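Local coordinates for putative uncharacterized protein (Ustilago maydis, PDB 4GNX), which forms the smallest subunit of replication protein A, the heterotrimer that binds single-stranded DNA, and probably helps hold the two larger subunits together, at the interface of chains A and B and the interface of chains A and C. Residues are numbered along the deposited sequence; one frame, centred on the assembly and turned at random. Chains: chain A, Putative uncharacterized protein; chain B, Putative uncharacterized protein; chain C, Putative uncharacterized protein.

Contact 1: the interface of chains A and B. Residues chain A 7, 99, 103, 110; chain B 63, 121, 124, 128.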
# COMPACT_ATOMS: atom_id res chain seq x y z
N LEU A 7 -19.31 8.72 10.05
CA LEU A 7 -19.13 7.28 10.28
C LEU A 7 -18.63 7.15 11.67
O LEU A 7 -17.52 7.61 11.96
CB LEU A 7 -18.08 6.70 9.35
CG LEU A 7 -18.04 5.19 9.16
CD1 LEU A 7 -19.34 4.67 8.55
CD2 LEU A 7 -16.84 4.82 8.30
N VAL A 99 -10.67 3.41 9.85
CA VAL A 99 -11.27 4.33 8.94
C VAL A 99 -12.10 5.34 9.73
O VAL A 99 -12.10 6.52 9.42
CB VAL A 99 -12.11 3.57 7.93
CG1 VAL A 99 -12.95 4.52 7.06
CG2 VAL A 99 -11.18 2.72 7.10
N SER A 103 -11.09 9.13 9.38
CA SER A 103 -12.12 10.02 8.85
C SER A 103 -12.41 11.17 9.82
O SER A 103 -12.62 12.30 9.37
CB SER A 103 -13.42 9.28 8.53
OG SER A 103 -13.20 8.16 7.66
N PHE A 110 -14.34 14.62 4.86
CA PHE A 110 -15.52 13.87 5.29
C PHE A 110 -16.64 14.71 5.92
O PHE A 110 -17.69 14.20 6.30
CB PHE A 110 -15.10 12.74 6.19
CG PHE A 110 -14.10 11.80 5.54
CD1 PHE A 110 -12.75 11.85 5.90
CD2 PHE A 110 -14.50 10.87 4.57
CE1 PHE A 110 -11.83 10.98 5.30
CE2 PHE A 110 -13.58 10.02 3.97
CZ PHE A 110 -12.24 10.07 4.34
N THR B 63 -20.69 12.06 2.87
CA THR B 63 -19.94 13.31 2.91
C THR B 63 -20.61 14.44 2.12
O THR B 63 -20.32 15.62 2.32
CB THR B 63 -18.48 13.13 2.45
OG1 THR B 63 -18.37 13.26 1.02
CG2 THR B 63 -17.93 11.80 2.92
N MET B 121 -14.57 0.88 2.60
CA MET B 121 -13.58 1.32 3.56
C MET B 121 -12.28 1.65 2.87
O MET B 121 -11.71 2.70 3.10
CB MET B 121 -13.40 0.28 4.66
CG MET B 121 -14.70 -0.01 5.40
SD MET B 121 -15.23 1.43 6.35
CE MET B 121 -16.50 2.21 5.36
N ARG B 124 -12.23 5.19 1.22
CA ARG B 124 -12.03 6.40 2.00
C ARG B 124 -10.55 6.64 2.22
O ARG B 124 -10.05 7.78 2.12
CB ARG B 124 -12.72 6.30 3.34
CG ARG B 124 -14.23 6.47 3.25
CD ARG B 124 -14.81 6.80 4.60
NE ARG B 124 -16.10 7.46 4.43
CZ ARG B 124 -16.70 8.23 5.33
NH1 ARG B 124 -16.12 8.46 6.50
NH2 ARG B 124 -17.87 8.77 5.05
N VAL B 128 -7.92 9.71 1.22
CA VAL B 128 -7.02 10.35 2.19
C VAL B 128 -5.60 10.26 1.63
O VAL B 128 -4.92 11.29 1.43
CB VAL B 128 -7.14 9.71 3.60
CG1 VAL B 128 -6.13 10.29 4.57
CG2 VAL B 128 -8.54 9.95 4.16
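B:Arg124 runs along the CD2-CE2 edge of the A:Phe110 ring where the C-terminal helix of chain B (117-135) packs on chain A, part of the helical trimerisation core of replication protein A. With CG beside the backbone N (chi1 -76°) and the chain extended from CG to NE, the arginine reaches well into chain A, and 86 Å² of its surface is buried. Its methylene CD and the ring carbon CE2 of A:Phe110 are 3.5 Å apart. Farther out, the guanidinium group turns a face to the ring, with A:Phe110 CD2 over its centre and the two planes tilted by 27°. The nitrogen NH1 donates a hydrogen bond of 3.2 Å to the hydroxyl OG of A:Ser103, which lies in the guanidinium plane, and this should help to set the rotation of the group. The same hydroxyl donates to A:Val99 O, one turn back in the helix, from above the carbonyl plane, and sits over the centre of one face of the phenylalanine ring. The edge of that ring meets chain B as well: B:Val128 CG2 lies in its plane, 3.6 Å from A:Phe110 CE1. On the other flank of the arginine, A:Leu7 CD2 and B:Met121 CE meet tip to tip at 3.9 Å. A:Val99 CG1 touches both B:Arg124 CD and B:Met121 SD.

Contact 2: the interface of chains A and C. Residues chain A 102, 105-106; chain C 440, 444.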
# COMPACT_ATOMS: atom_id res chain seq x y z
N ILE A 102 -9.60 7.75 11.28
CA ILE A 102 -8.91 8.56 10.25
C ILE A 102 -9.86 9.57 9.64
O ILE A 102 -9.49 10.73 9.40
CB ILE A 102 -8.30 7.69 9.14
CG1 ILE A 102 -7.08 6.94 9.65
CG2 ILE A 102 -7.81 8.54 8.00
CD1 ILE A 102 -6.64 5.76 8.80
N ALA A 105 -10.24 12.54 11.57
CA ALA A 105 -9.08 13.41 11.50
C ALA A 105 -8.95 14.18 10.21
O ALA A 105 -7.98 14.88 10.03
CB ALA A 105 -7.81 12.61 11.72
N PHE A 106 -9.90 14.01 9.28
CA PHE A 106 -9.83 14.74 7.98
C PHE A 106 -11.14 15.39 7.60
O PHE A 106 -11.71 15.08 6.56
CB PHE A 106 -9.33 13.83 6.86
CG PHE A 106 -7.89 13.45 6.99
CD1 PHE A 106 -7.50 12.34 7.75
CD2 PHE A 106 -6.90 14.19 6.36
CE1 PHE A 106 -6.16 11.99 7.87
CE2 PHE A 106 -5.56 13.85 6.48
CZ PHE A 106 -5.19 12.74 7.22
N ILE C 440 -1.01 6.10 5.86
CA ILE C 440 -1.63 7.32 6.41
C ILE C 440 -1.13 7.73 7.81
O ILE C 440 -0.77 8.90 8.04
CB ILE C 440 -3.17 7.21 6.37
CG1 ILE C 440 -3.66 7.08 4.92
CG2 ILE C 440 -3.80 8.42 7.03
CD1 ILE C 440 -5.09 6.62 4.76
N MET C 444 0.30 11.29 10.18
CA MET C 444 -0.33 11.75 11.42
C MET C 444 0.44 11.26 12.65
O MET C 444 1.12 12.01 13.32
CB MET C 444 -1.74 11.20 11.54
CG MET C 444 -2.60 11.30 10.30
SD MET C 444 -3.93 10.07 10.42
CE MET C 444 -4.44 10.22 12.14
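At A:Ala105 and A:Phe106 the backbone of chain A leaves helix 93-104, A:Phe106 taking phi/psi of -133°/60°, and it passes opposite C:Met444, the last residue of chain C, which follows helix 429-441. This is the chain C side of the helical trimerisation core of replication protein A, in which the C-terminal helices of the three subunits come together. C:Met444 buries 46 Å² here, more than any other residue of the patch, which hides 110 Å² in all. Its thioether does the touching: SD lies 3.9 Å from CE1 on the ring of A:Phe106, and the two side chains approach at a slant. The bend at chi3 (42°) swings the terminal methyl CE away from the ring and toward A:Ala105, whose CB it meets loosely at 4.2 Å. One methionine thus spans two consecutive residues of the turn, sulfur on the aromatic residue and methyl on the alanine. The ring of A:Phe106 is placed from within its own chain: A:Ile102 O lies in the ring plane at its edge, and A:Ile102 CG2 comes to 3.8 Å from A:Phe106 CD1. That same methyl branch faces chain C, where it meets CG2 of C:Ile440 at 4.1 Å. In both isoleucines it is the short CG2 branch, anti to the backbone N, that makes the approach. Across this pair the helices keep their distance, with A:Ile102 CA and C:Ile440 CA 8.3 Å apart. C:Ile440 CG2 also lies 3.8 Å from C:Met444 SD, packing against the sulfur from another side than the ring while touching chain A itself.

Contact 1 and contact 2 have C-alpha centres about 9 Å apart and draw largely on the same stretch of chain A, to which contact 1 adds A:Leu7 of strand 7-8. Helix 93-104 serves both: A:Val99 and A:Ser103 turn toward chain B, whereas A:Ile102, the neighbour of A:Ser103, turns toward chain C. The segment beyond the helix is divided likewise, A:Ala105 and A:Phe106 going to contact 2 and A:Phe110 to contact 1. The C-terminal region of the smallest subunit meets helix 117-135 of chain B and the end of chain C together, so this part of chain A probably helps to hold chains B and C together.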